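Thioredoxin reductase (Streptomyces clavuligerus, PDB 4NTD) binds FAD and, as the flavoenzyme HlmI, probably forms the disulfide bond of the sulfur-containing natural product holomycin. Local coordinates at residues A[187-192]-A[213-218]; A[225-230]-A[240-245]; A[116-121]-A[132-137]; A[173-178]-A[252-257]. All blocks are in the same frame, centred on the assembly; numbering follows the deposited sequence.

Contact 1: A[187-192]-A[213-218]. With GSH (glutathione), chain B.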
loop_
_atom_site.group_PDB
_atom_site.type_symbol
_atom_site.label_atom_id
_atom_site.label_comp_id
_atom_site.label_asym_id
_atom_site.label_seq_id
_atom_site.Cartn_x
_atom_site.Cartn_y
_atom_site.Cartn_z
ATOM N N HIS A 187 18.024 -13.865 9.740
ATOM C CA HIS A 187 17.021 -13.437 10.718
ATOM C C HIS A 187 17.656 -13.019 12.046
ATOM O O HIS A 187 17.247 -12.024 12.646
ATOM C CB HIS A 187 15.975 -14.536 10.946
ATOM C CG HIS A 187 14.596 -14.012 11.190
ATOM N ND1 HIS A 187 13.942 -13.205 10.285
ATOM C CD2 HIS A 187 13.741 -14.189 12.223
ATOM C CE1 HIS A 187 12.745 -12.901 10.754
ATOM N NE2 HIS A 187 12.598 -13.486 11.928
ATOM N N ALA A 188 18.656 -13.772 12.501
ATOM C CA ALA A 188 19.387 -13.420 13.721
ATOM C C ALA A 188 20.128 -12.089 13.565
ATOM O O ALA A 188 20.132 -11.261 14.480
ATOM C CB ALA A 188 20.361 -14.527 14.100
ATOM N N LEU A 189 20.744 -11.887 12.402
ATOM C CA LEU A 189 21.448 -10.639 12.111
ATOM C C LEU A 189 20.477 -9.455 12.076
ATOM O O LEU A 189 20.798 -8.370 12.558
ATOM C CB LEU A 189 22.212 -10.748 10.788
ATOM C CG LEU A 189 23.327 -11.799 10.747
ATOM C CD1 LEU A 189 23.823 -11.997 9.323
ATOM C CD2 LEU A 189 24.472 -11.421 11.675
ATOM N N LEU A 190 19.290 -9.677 11.518
ATOM C CA LEU A 190 18.228 -8.668 11.505
ATOM C C LEU A 190 17.767 -8.313 12.924
ATOM O O LEU A 190 17.621 -7.137 13.259
ATOM C CB LEU A 190 17.045 -9.163 10.662
ATOM C CG LEU A 190 15.766 -8.323 10.597
ATOM C CD1 LEU A 190 16.045 -6.914 10.097
ATOM C CD2 LEU A 190 14.749 -9.019 9.704
ATOM N N LEU A 191 17.560 -9.331 13.758
ATOM C CA LEU A 191 17.085 -9.122 15.130
ATOM C C LEU A 191 18.082 -8.380 16.027
ATOM O O LEU A 191 17.683 -7.776 17.025
ATOM C CB LEU A 191 16.681 -10.455 15.769
ATOM C CG LEU A 191 15.341 -10.998 15.270
ATOM C CD1 LEU A 191 15.212 -12.487 15.555
ATOM C CD2 LEU A 191 14.182 -10.239 15.902
ATOM N N ARG A 192 19.366 -8.406 15.667
ATOM C CA ARG A 192 20.384 -7.638 16.400
ATOM C C ARG A 192 20.145 -6.128 16.354
ATOM O O ARG A 192 20.705 -5.388 17.162
ATOM C CB ARG A 192 21.800 -7.956 15.898
ATOM C CG ARG A 192 22.457 -9.123 16.613
ATOM C CD ARG A 192 22.877 -8.771 18.036
ATOM N NE ARG A 192 24.120 -7.992 18.102
ATOM C CZ ARG A 192 24.217 -6.683 18.352
ATOM N NH1 ARG A 192 23.143 -5.924 18.558
ATOM N NH2 ARG A 192 25.420 -6.119 18.390
ATOM N N ARG A 213 31.361 -15.803 9.957
ATOM C CA ARG A 213 32.017 -14.491 10.059
ATOM C C ARG A 213 31.022 -13.379 10.415
ATOM O O ARG A 213 31.314 -12.520 11.247
ATOM C CB ARG A 213 32.758 -14.134 8.762
ATOM C CG ARG A 213 34.132 -14.773 8.634
ATOM C CD ARG A 213 34.907 -14.206 7.453
ATOM N NE ARG A 213 34.402 -14.701 6.173
ATOM C CZ ARG A 213 34.760 -15.848 5.595
ATOM N NH1 ARG A 213 35.642 -16.663 6.169
ATOM N NH2 ARG A 213 34.228 -16.188 4.426
ATOM N N ALA A 214 29.846 -13.409 9.793
ATOM C CA ALA A 214 28.816 -12.395 10.031
ATOM C C ALA A 214 28.262 -12.472 11.453
ATOM O O ALA A 214 28.127 -11.452 12.130
ATOM C CB ALA A 214 27.690 -12.538 9.019
ATOM N N LEU A 215 27.948 -13.686 11.898
ATOM C CA LEU A 215 27.429 -13.903 13.248
ATOM C C LEU A 215 28.450 -13.493 14.317
ATOM O O LEU A 215 28.089 -12.868 15.313
ATOM C CB LEU A 215 27.001 -15.365 13.429
ATOM C CG LEU A 215 25.779 -15.799 12.611
ATOM C CD1 LEU A 215 25.710 -17.315 12.491
ATOM C CD2 LEU A 215 24.493 -15.249 13.211
ATOM N N SER A 216 29.720 -13.832 14.101
ATOM C CA SER A 216 30.796 -13.400 15.002
ATOM C C SER A 216 30.928 -11.877 15.039
ATOM O O SER A 216 31.037 -11.283 16.114
ATOM C CB SER A 216 32.136 -14.022 14.591
ATOM O OG SER A 216 32.144 -15.416 14.830
ATOM N N ALA A 217 30.901 -11.253 13.864
ATOM C CA ALA A 217 31.073 -9.803 13.748
ATOM C C ALA A 217 29.942 -9.012 14.409
ATOM O O ALA A 217 30.177 -7.928 14.944
ATOM C CB ALA A 217 31.210 -9.403 12.286
ATOM N N ARG A 218 28.724 -9.549 14.371
ATOM C CA ARG A 218 27.581 -8.913 15.039
ATOM C C ARG A 218 27.321 -9.485 16.435
ATOM O O ARG A 218 26.314 -9.162 17.065
ATOM C CB ARG A 218 26.320 -9.007 14.171
ATOM C CG ARG A 218 26.360 -8.156 12.909
ATOM C CD ARG A 218 26.443 -6.664 13.216
ATOM N NE ARG A 218 25.172 -6.113 13.694
ATOM C CZ ARG A 218 25.037 -5.169 14.628
ATOM N NH1 ARG A 218 26.094 -4.650 15.254
ATOM N NH2 ARG A 218 23.821 -4.749 14.958
HETATM N N1 GSH B . 11.174 -11.051 3.999
HETATM C CA1 GSH B . 12.477 -10.821 4.625
HETATM C C1 GSH B . 13.563 -11.156 3.583
HETATM O O11 GSH B . 13.869 -12.369 3.469
HETATM O O12 GSH B . 14.064 -10.207 2.930
HETATM C CB1 GSH B . 12.713 -11.749 5.792
HETATM C CG1 GSH B . 12.969 -10.995 7.096
HETATM C CD1 GSH B . 11.678 -10.304 7.527
HETATM O OE1 GSH B . 11.509 -9.098 7.362
HETATM N N2 GSH B . 10.842 -11.109 8.188
HETATM C CA2 GSH B . 9.530 -10.673 8.677
HETATM C C2 GSH B . 8.587 -10.790 7.555
HETATM O O2 GSH B . 8.823 -11.400 6.511
HETATM C CB2 GSH B . 9.382 -9.156 8.809
HETATM S SG2 GSH B . 8.739 -8.392 10.352
HETATM N N3 GSH B . 7.554 -10.010 7.810
HETATM C CA3 GSH B . 6.596 -9.753 6.822
HETATM C C3 GSH B . 5.147 -10.228 7.113
HETATM O O31 GSH B . 4.797 -10.619 8.375
HETATM O O32 GSH B . 4.251 -10.193 6.173
HETATM O O HOH W 1 22.501 -6.145 12.705
#
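Leu189 packs on Ala214 and Leu215 between helices 184-191 and 209-217, two near-parallel helices connecting strands of a Rossmann-type parallel sheet; the axes of the short segments run 10.3 Å apart at an angle of 20°. This is the tightly packed part. Leu189 brings CD1 to 3.9 Å from Ala214 CB, while CD2 reaches the backbone, 3.7 Å from Ala214 O, and also touches Leu215 CD2. Val328 of the second subunit packs on Ala214 and Arg218, bringing the dimer partner to this contact. The looser side, partly open to solvent, belongs to two arginines. Arg192 NE donates to Arg218 O at 2.7 Å (158°), nearly along the C=O axis, and its NH1 is bonded to Ser195 O. The guanidiniums partly overlap, planes 35° apart, which leaves the like-charged Arg192 NH2 and Arg218 NH1 only 3.5 Å from each other. An alanine in place of Arg192 would probably leave Arg218 O without this donor and the Arg218 guanidinium freer to turn. Leu190, meanwhile, lays CD2 3.7 Å from CG1 of glutathione. A water bridges the two segments, donating to Leu189 O and accepting from Arg218 NE, 2.8 Å from each.

Contact 2: A[225-230]-A[240-245]; sequences GTVKRL and VELAED
Val240 meets Val227 and Leu230 in a beta hairpin, strands 227-233 and 236-242, whose pairing is interrupted by a classic beta bulge. Its CG1 presses on Val227 CG1 at 3.5 Å, tighter than usual van der Waals contact, the two side chains crossing at about a right angle. Its CG2 lies 4.2 Å from Leu230 CD2, alongside a leucine that points the same way. Phe201 of strand 198-201 touches both valines, so this face of the hairpin packs on the neighbouring parallel sheet.

Glu241 comes next, at the bulge. Its N donates to Arg229 O (3.0 Å), while its O takes two backbone donors, Lys228 N at 2.8 Å and, weakly, Arg229 N at 3.4 Å. Arg229 was modelled in two conformers; in one of them CG takes the crowded position between N and the carbonyl carbon (chi1 74°), and NE forms a salt bridge with Glu241 OE1 at 2.7 Å, with NH2 bonding weakly to the same OE1. NE approaches from above the carboxylate plane, 54° out of it, and the two flat groups stand 75° apart; given the second conformer, the bridge is to be taken with caution.

Leu242 turns away overall, yet its CD2 touches Val227 CG2. Ala243 N bonds weakly to Thr226 O at 2.7 Å. The chain then closes a type I turn, Asp245 N donating to Leu242 O at 3.0 Å.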
loop_
_atom_site.group_PDB
_atom_site.type_symbol
_atom_site.label_atom_id
_atom_site.label_comp_id
_atom_site.label_asym_id
_atom_site.label_seq_id
_atom_site.Cartn_x
_atom_site.Cartn_y
_atom_site.Cartn_z
ATOM N N GLY A 225 23.495 -28.015 19.006
ATOM C CA GLY A 225 22.635 -29.049 19.577
ATOM C C GLY A 225 21.232 -29.054 19.007
ATOM O O GLY A 225 20.713 -28.022 18.587
ATOM N N THR A 226 20.616 -30.232 18.995
ATOM C CA THR A 226 19.225 -30.374 18.587
ATOM C C THR A 226 18.319 -29.761 19.659
ATOM O O THR A 226 18.420 -30.104 20.833
ATOM C CB THR A 226 18.857 -31.858 18.375
ATOM O OG1 THR A 226 19.751 -32.441 17.418
ATOM C CG2 THR A 226 17.420 -32.011 17.883
ATOM N N VAL A 227 17.459 -28.837 19.245
ATOM C CA VAL A 227 16.467 -28.223 20.118
ATOM C C VAL A 227 15.356 -29.240 20.382
ATOM O O VAL A 227 14.758 -29.761 19.438
ATOM C CB VAL A 227 15.871 -26.947 19.480
ATOM C CG1 VAL A 227 14.740 -26.386 20.334
ATOM C CG2 VAL A 227 16.957 -25.898 19.270
ATOM N N LYS A 228 15.091 -29.511 21.661
ATOM C CA LYS A 228 14.092 -30.502 22.057
ATOM C C LYS A 228 12.704 -29.880 22.224
ATOM O O LYS A 228 11.717 -30.429 21.735
ATOM C CB LYS A 228 14.522 -31.190 23.357
ATOM C CG LYS A 228 13.633 -32.355 23.771
ATOM C CD LYS A 228 14.066 -32.953 25.099
ATOM C CE LYS A 228 12.960 -33.811 25.697
ATOM N NZ LYS A 228 13.446 -34.678 26.806
ATOM N N ARG A 229 12.638 -28.755 22.932
ATOM C CA ARG A 229 11.363 -28.110 23.248
ATOM C C ARG A 229 11.560 -26.660 23.671
ATOM O O ARG A 229 12.660 -26.258 24.055
ATOM C CB ARG A 229 10.639 -28.859 24.380
ATOM C CG ARG A 229 11.245 -28.655 25.769
ATOM C CD ARG A 229 10.458 -29.364 26.864
ATOM N NE ARG A 229 11.182 -29.364 28.135
ATOM C CZ ARG A 229 10.775 -28.742 29.239
ATOM N NH1 ARG A 229 9.631 -28.070 29.250
ATOM N NH2 ARG A 229 11.513 -28.802 30.340
ATOM N N LEU A 230 10.478 -25.890 23.607
ATOM C CA LEU A 230 10.433 -24.582 24.233
ATOM C C LEU A 230 9.968 -24.823 25.665
ATOM O O LEU A 230 9.058 -25.621 25.896
ATOM C CB LEU A 230 9.447 -23.660 23.516
ATOM C CG LEU A 230 9.704 -23.390 22.034
ATOM C CD1 LEU A 230 8.678 -22.399 21.506
ATOM C CD2 LEU A 230 11.118 -22.881 21.795
ATOM N N VAL A 240 14.863 -22.395 25.979
ATOM C CA VAL A 240 14.961 -23.452 24.985
ATOM C C VAL A 240 15.756 -24.601 25.591
ATOM O O VAL A 240 16.839 -24.384 26.134
ATOM C CB VAL A 240 15.679 -22.940 23.717
ATOM C CG1 VAL A 240 15.818 -24.042 22.676
ATOM C CG2 VAL A 240 14.932 -21.747 23.131
ATOM N N GLU A 241 15.214 -25.815 25.508
ATOM C CA GLU A 241 15.903 -27.007 26.000
ATOM C C GLU A 241 16.513 -27.772 24.830
ATOM O O GLU A 241 15.872 -27.944 23.791
ATOM C CB GLU A 241 14.945 -27.912 26.777
ATOM C CG GLU A 241 15.614 -29.146 27.371
ATOM C CD GLU A 241 14.716 -29.931 28.310
ATOM O OE1 GLU A 241 13.789 -29.340 28.899
ATOM O OE2 GLU A 241 14.947 -31.149 28.469
ATOM N N LEU A 242 17.749 -28.233 25.015
ATOM C CA LEU A 242 18.483 -28.967 23.984
ATOM C C LEU A 242 18.436 -30.476 24.238
ATOM O O LEU A 242 18.034 -30.916 25.316
ATOM C CB LEU A 242 19.933 -28.481 23.931
ATOM C CG LEU A 242 20.117 -26.977 23.699
ATOM C CD1 LEU A 242 21.571 -26.575 23.891
ATOM C CD2 LEU A 242 19.627 -26.576 22.316
ATOM N N ALA A 243 18.863 -31.253 23.239
ATOM C CA ALA A 243 18.717 -32.727 23.219
ATOM C C ALA A 243 19.093 -33.465 24.503
ATOM O O ALA A 243 18.394 -34.398 24.903
ATOM C CB ALA A 243 19.481 -33.317 22.039
ATOM N N GLU A 244 20.187 -33.063 25.141
ATOM C CA GLU A 244 20.659 -33.757 26.341
ATOM C C GLU A 244 20.476 -32.904 27.601
ATOM O O GLU A 244 21.352 -32.849 28.467
ATOM C CB GLU A 244 22.117 -34.194 26.160
ATOM C CG GLU A 244 22.357 -35.060 24.924
ATOM C CD GLU A 244 21.555 -36.352 24.928
ATOM O OE1 GLU A 244 21.342 -36.930 26.016
ATOM O OE2 GLU A 244 21.141 -36.797 23.835
ATOM N N ASP A 245 19.324 -32.235 27.672
ATOM C CA ASP A 245 18.816 -31.580 28.890
ATOM C C ASP A 245 19.476 -30.250 29.282
ATOM O O ASP A 245 19.128 -29.680 30.318
ATOM C CB ASP A 245 18.835 -32.544 30.087
ATOM C CG ASP A 245 18.114 -33.852 29.802
ATOM O OD1 ASP A 245 18.180 -34.760 30.657
ATOM O OD2 ASP A 245 17.483 -33.977 28.730
#

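Contact 3: A[116-121]-A[132-137]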
loop_
_atom_site.group_PDB
_atom_site.type_symbol
_atom_site.label_atom_id
_atom_site.label_comp_id
_atom_site.label_asym_id
_atom_site.label_seq_id
_atom_site.Cartn_x
_atom_site.Cartn_y
_atom_site.Cartn_z
ATOM N N ASP A 116 -11.837 -10.458 -23.733
ATOM C CA ASP A 116 -12.264 -9.054 -23.687
ATOM C C ASP A 116 -13.562 -8.823 -22.902
ATOM O O ASP A 116 -13.970 -7.678 -22.704
ATOM C CB ASP A 116 -12.416 -8.498 -25.109
ATOM C CG ASP A 116 -13.632 -9.054 -25.837
ATOM O OD1 ASP A 116 -14.065 -10.182 -25.518
ATOM O OD2 ASP A 116 -14.153 -8.360 -26.735
ATOM N N ALA A 117 -14.217 -9.905 -22.484
ATOM C CA ALA A 117 -15.390 -9.818 -21.614
ATOM C C ALA A 117 -15.402 -11.000 -20.645
ATOM O O ALA A 117 -16.276 -11.866 -20.725
ATOM C CB ALA A 117 -16.666 -9.782 -22.441
ATOM N N PRO A 118 -14.420 -11.040 -19.724
ATOM C CA PRO A 118 -14.327 -12.168 -18.793
ATOM C C PRO A 118 -15.538 -12.312 -17.875
ATOM O O PRO A 118 -16.194 -11.326 -17.544
ATOM C CB PRO A 118 -13.079 -11.856 -17.953
ATOM C CG PRO A 118 -12.365 -10.753 -18.642
ATOM C CD PRO A 118 -13.347 -10.048 -19.520
ATOM N N ARG A 119 -15.818 -13.551 -17.489
ATOM C CA ARG A 119 -16.809 -13.869 -16.467
ATOM C C ARG A 119 -16.277 -15.075 -15.700
ATOM O O ARG A 119 -15.474 -15.844 -16.234
ATOM C CB ARG A 119 -18.168 -14.168 -17.111
ATOM C CG ARG A 119 -19.220 -14.736 -16.163
ATOM C CD ARG A 119 -20.631 -14.509 -16.686
ATOM N NE ARG A 119 -20.949 -13.083 -16.766
ATOM C CZ ARG A 119 -21.459 -12.343 -15.779
ATOM N NH1 ARG A 119 -21.746 -12.868 -14.588
ATOM N NH2 ARG A 119 -21.692 -11.052 -15.990
ATOM N N PHE A 120 -16.695 -15.221 -14.444
ATOM C CA PHE A 120 -16.223 -16.312 -13.594
ATOM C C PHE A 120 -17.351 -16.935 -12.788
ATOM O O PHE A 120 -18.301 -16.252 -12.405
ATOM C CB PHE A 120 -15.145 -15.807 -12.628
ATOM C CG PHE A 120 -13.989 -15.143 -13.313
ATOM C CD1 PHE A 120 -12.859 -15.869 -13.652
ATOM C CD2 PHE A 120 -14.040 -13.794 -13.635
ATOM C CE1 PHE A 120 -11.795 -15.263 -14.294
ATOM C CE2 PHE A 120 -12.983 -13.182 -14.283
ATOM C CZ PHE A 120 -11.857 -13.917 -14.611
ATOM N N THR A 121 -17.238 -18.239 -12.542
ATOM C CA THR A 121 -18.091 -18.928 -11.586
ATOM C C THR A 121 -17.258 -19.233 -10.348
ATOM O O THR A 121 -16.229 -19.902 -10.438
ATOM C CB THR A 121 -18.661 -20.238 -12.161
ATOM O OG1 THR A 121 -19.415 -19.954 -13.346
ATOM C CG2 THR A 121 -19.573 -20.923 -11.146
ATOM N N THR A 132 -19.802 -13.909 -11.581
ATOM C CA THR A 132 -19.240 -12.564 -11.415
ATOM C C THR A 132 -18.410 -12.124 -12.623
ATOM O O THR A 132 -17.873 -12.956 -13.356
ATOM C CB THR A 132 -18.380 -12.483 -10.132
ATOM O OG1 THR A 132 -17.917 -11.140 -9.933
ATOM C CG2 THR A 132 -17.183 -13.433 -10.198
ATOM N N ARG A 133 -18.302 -10.812 -12.821
ATOM C CA ARG A 133 -17.501 -10.268 -13.920
ATOM C C ARG A 133 -16.002 -10.336 -13.626
ATOM O O ARG A 133 -15.201 -10.542 -14.540
ATOM C CB ARG A 133 -17.905 -8.821 -14.225
ATOM C CG ARG A 133 -19.348 -8.669 -14.674
ATOM C CD ARG A 133 -19.704 -7.214 -14.936
ATOM N NE ARG A 133 -19.094 -6.709 -16.161
ATOM C CZ ARG A 133 -19.144 -5.439 -16.564
ATOM N NH1 ARG A 133 -19.766 -4.516 -15.838
ATOM N NH2 ARG A 133 -18.554 -5.086 -17.699
ATOM N N ARG A 134 -15.633 -10.160 -12.357
ATOM C CA ARG A 134 -14.229 -10.082 -11.945
ATOM C C ARG A 134 -13.999 -10.781 -10.607
ATOM O O ARG A 134 -14.938 -10.984 -9.832
ATOM C CB ARG A 134 -13.800 -8.619 -11.819
ATOM C CG ARG A 134 -13.898 -7.801 -13.098
ATOM C CD ARG A 134 -12.881 -8.252 -14.130
ATOM N NE ARG A 134 -12.845 -7.368 -15.293
ATOM C CZ ARG A 134 -13.670 -7.431 -16.339
ATOM N NH1 ARG A 134 -14.637 -8.343 -16.405
ATOM N NH2 ARG A 134 -13.527 -6.562 -17.333
ATOM N N VAL A 135 -12.743 -11.137 -10.345
ATOM C CA VAL A 135 -12.341 -11.757 -9.080
ATOM C C VAL A 135 -11.088 -11.076 -8.528
ATOM O O VAL A 135 -10.154 -10.781 -9.276
ATOM C CB VAL A 135 -12.065 -13.268 -9.256
ATOM C CG1 VAL A 135 -11.550 -13.890 -7.961
ATOM C CG2 VAL A 135 -13.324 -13.984 -9.721
ATOM N N VAL A 136 -11.090 -10.822 -7.220
ATOM C CA VAL A 136 -9.894 -10.407 -6.490
ATOM C C VAL A 136 -9.565 -11.511 -5.491
ATOM O O VAL A 136 -10.388 -11.835 -4.631
ATOM C CB VAL A 136 -10.104 -9.079 -5.730
ATOM C CG1 VAL A 136 -8.850 -8.701 -4.948
ATOM C CG2 VAL A 136 -10.491 -7.966 -6.695
ATOM N N VAL A 137 -8.376 -12.095 -5.615
ATOM C CA VAL A 137 -7.916 -13.134 -4.694
ATOM C C VAL A 137 -7.016 -12.488 -3.642
ATOM O O VAL A 137 -5.959 -11.943 -3.967
ATOM C CB VAL A 137 -7.166 -14.260 -5.436
ATOM C CG1 VAL A 137 -6.675 -15.323 -4.459
ATOM C CG2 VAL A 137 -8.066 -14.886 -6.494
HETATM O O HOH W 2 -17.650 -8.918 -17.736
#
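Phe120 and Thr132 form an antiparallel hydrogen-bonded pair, Phe120 N donating to Thr132 O (2.8 Å) and Thr132 N to Phe120 O (2.9 Å). The Phe120 side chain leaves this pair on the same face as Thr132. Its CB touches two methyls, Val135 CG2 and Thr132 CG2. With CG anti to the carbonyl carbon (chi1 -56°), CG lies 3.8 Å from Val135 CG2, which approaches obliquely. CD2 and CE2 turn the ring edge to Arg133 O, CE2 at 3.5 Å, and CE2 also reaches Arg134 CA. Beyond these segments, Val109 and Arg111 of strand 106-112 pack on the ring.

Arg133 O accepts a hydrogen bond from Arg134 NH1 at 2.9 Å, the donor standing 58° above the carbonyl plane. This guanidinium has Pro118 CG over one face, toward the rim, and its NH2 is held by Glu326 and Gln322 of helix 305-338. Arg133 NH2 forms salt bridges with Glu326 and Asp327, and a water links its NE (3.1 Å) to Pro118 O.

At residue 133 the chain turns a corner. Thr132 OG1 spans it, donating to a lone pair of Arg134 O at 3.0 Å. Strand 129-132 thus ends a three-stranded antiparallel meander, while 134-137 enters the parallel sheet beside 31-36, an arrangement typical of the FAD domain of pyridine nucleotide-disulphide oxidoreductases.

Contact 4: A[173-178]-A[252-257]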
loop_
_atom_site.group_PDB
_atom_site.type_symbol
_atom_site.label_atom_id
_atom_site.label_comp_id
_atom_site.label_asym_id
_atom_site.label_seq_id
_atom_site.Cartn_x
_atom_site.Cartn_y
_atom_site.Cartn_z
ATOM N N GLN A 173 15.679 -7.358 24.988
ATOM C CA GLN A 173 15.428 -8.591 25.735
ATOM C C GLN A 173 16.307 -9.730 25.213
ATOM O O GLN A 173 16.879 -9.623 24.129
ATOM C CB GLN A 173 13.954 -8.985 25.651
ATOM C CG GLN A 173 13.017 -7.989 26.317
ATOM C CD GLN A 173 11.576 -8.463 26.355
ATOM O OE1 GLN A 173 11.295 -9.659 26.255
ATOM N NE2 GLN A 173 10.649 -7.521 26.508
ATOM N N PRO A 174 16.427 -10.824 25.991
ATOM C CA PRO A 174 17.170 -11.990 25.504
ATOM C C PRO A 174 16.379 -12.754 24.440
ATOM O O PRO A 174 15.425 -13.468 24.763
ATOM C CB PRO A 174 17.386 -12.840 26.770
ATOM C CG PRO A 174 17.018 -11.964 27.921
ATOM C CD PRO A 174 16.011 -10.993 27.394
ATOM N N LEU A 175 16.778 -12.584 23.181
ATOM C CA LEU A 175 16.069 -13.169 22.045
ATOM C C LEU A 175 16.795 -14.403 21.525
ATOM O O LEU A 175 18.026 -14.450 21.519
ATOM C CB LEU A 175 15.944 -12.153 20.907
ATOM C CG LEU A 175 15.482 -10.742 21.273
ATOM C CD1 LEU A 175 15.356 -9.895 20.016
ATOM C CD2 LEU A 175 14.169 -10.767 22.040
ATOM N N GLY A 176 16.027 -15.395 21.086
ATOM C CA GLY A 176 16.584 -16.585 20.450
ATOM C C GLY A 176 16.063 -16.744 19.035
ATOM O O GLY A 176 14.985 -16.246 18.704
ATOM N N VAL A 177 16.841 -17.425 18.198
ATOM C CA VAL A 177 16.420 -17.793 16.846
ATOM C C VAL A 177 16.681 -19.283 16.646
ATOM O O VAL A 177 17.792 -19.750 16.888
ATOM C CB VAL A 177 17.189 -17.001 15.769
ATOM C CG1 VAL A 177 16.713 -17.387 14.373
ATOM C CG2 VAL A 177 17.032 -15.504 15.997
ATOM N N LEU A 178 15.664 -20.025 16.211
ATOM C CA LEU A 178 15.828 -21.458 15.951
ATOM C C LEU A 178 16.326 -21.688 14.528
ATOM O O LEU A 178 15.812 -21.092 13.583
ATOM C CB LEU A 178 14.511 -22.211 16.157
ATOM C CG LEU A 178 13.788 -22.015 17.492
ATOM C CD1 LEU A 178 12.571 -22.924 17.559
ATOM C CD2 LEU A 178 14.711 -22.278 18.673
ATOM N N THR A 252 11.986 -14.477 24.476
ATOM C CA THR A 252 11.290 -14.522 23.192
ATOM C C THR A 252 12.132 -15.303 22.186
ATOM O O THR A 252 13.352 -15.142 22.140
ATOM C CB THR A 252 11.061 -13.098 22.643
ATOM O OG1 THR A 252 10.584 -12.245 23.690
ATOM C CG2 THR A 252 10.057 -13.105 21.498
ATOM N N VAL A 253 11.481 -16.150 21.391
ATOM C CA VAL A 253 12.166 -16.934 20.365
ATOM C C VAL A 253 11.531 -16.661 19.003
ATOM O O VAL A 253 10.308 -16.569 18.885
ATOM C CB VAL A 253 12.144 -18.444 20.698
ATOM C CG1 VAL A 253 12.667 -19.276 19.535
ATOM C CG2 VAL A 253 12.977 -18.717 21.942
ATOM N N PHE A 254 12.378 -16.512 17.988
ATOM C CA PHE A 254 11.933 -16.251 16.626
ATOM C C PHE A 254 12.250 -17.422 15.701
ATOM O O PHE A 254 13.235 -18.140 15.892
ATOM C CB PHE A 254 12.587 -14.978 16.079
ATOM C CG PHE A 254 12.040 -13.710 16.673
ATOM C CD1 PHE A 254 11.111 -12.945 15.979
ATOM C CD2 PHE A 254 12.459 -13.274 17.923
ATOM C CE1 PHE A 254 10.609 -11.773 16.520
ATOM C CE2 PHE A 254 11.958 -12.105 18.471
ATOM C CZ PHE A 254 11.033 -11.352 17.769
ATOM N N VAL A 255 11.394 -17.607 14.701
ATOM C CA VAL A 255 11.621 -18.570 13.630
ATOM C C VAL A 255 11.312 -17.909 12.293
ATOM O O VAL A 255 10.614 -16.895 12.244
ATOM C CB VAL A 255 10.743 -19.834 13.787
ATOM C CG1 VAL A 255 11.068 -20.550 15.087
ATOM C CG2 VAL A 255 9.257 -19.495 13.726
ATOM N N VAL A 256 11.850 -18.478 11.219
ATOM C CA VAL A 256 11.421 -18.139 9.870
ATOM C C VAL A 256 10.585 -19.316 9.373
ATOM O O VAL A 256 11.135 -20.353 8.999
ATOM C CB VAL A 256 12.612 -17.893 8.920
ATOM C CG1 VAL A 256 12.113 -17.534 7.527
ATOM C CG2 VAL A 256 13.504 -16.786 9.462
ATOM N N PRO A 257 9.247 -19.177 9.395
ATOM C CA PRO A 257 8.418 -20.277 8.905
ATOM C C PRO A 257 8.584 -20.504 7.410
ATOM O O PRO A 257 9.083 -19.623 6.706
ATOM C CB PRO A 257 6.983 -19.797 9.186
ATOM C CG PRO A 257 7.107 -18.660 10.141
ATOM C CD PRO A 257 8.434 -18.036 9.854
HETATM O O HOH W 3 13.934 -20.413 11.546
#
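Leu178 spreads over two valines of segment 252-257: its CG lies 3.6 Å from Val253 CG1, crossing that side chain at about a right angle, and its CD1 sits 3.7 Å from Val255 CG1, the side chains side by side. Chi1 of -53°, CG anti to the carbonyl carbon, puts CG itself beside both valines. An alanine here would probably open a gap beside Val253 CG1, which would lose its leucine neighbour. Across the sheet, Leu175 CD2 meets Thr252 CB, and the Phe254 ring turns its edge to Gly176 O.

Gly176 N donates to Thr252 O (2.9 Å), Phe254 N to Gly176 O (2.7 Å) and Leu178 N to Phe254 O (3.1 Å), a parallel ladder. Where the strands part, a water joins Leu178 O to Val256 N. Further out, Leu191 of helix 184-191 packs on Val177 and Phe254, whereas Leu237 and Val240 touch Val253.

Strand 252-254 is flanked on its other side by 159-160, which runs toward Cys162, which binds glutathione covalently and whose side chain lies about 6 Å from that of Phe254. The pairing belongs to the interior of a five-stranded parallel sheet typical of a Rossmann-type domain.

Overall arrangement
From the N terminus, contact 3 comes first: it closes a hairpin of the antiparallel meander after ten intervening residues, and its second segment leads on into the FAD-side parallel sheet. Contact 4 then opens at 173-178 and closes only at 252-257, pairing strands distant in sequence within the second parallel sheet. Contacts 1 and 2 both fall within that long excursion, one after the other, and no two contacts cross. Contact 1 joins two helices lying against the second sheet, Leu191 and His187 reaching contact 4. Contact 2 adds a hairpin, touching contact 4 through Val240 and Val253. Contact 3 lies on the opposite side of the chain's centre, its centre about 43 Å from that of contact 4.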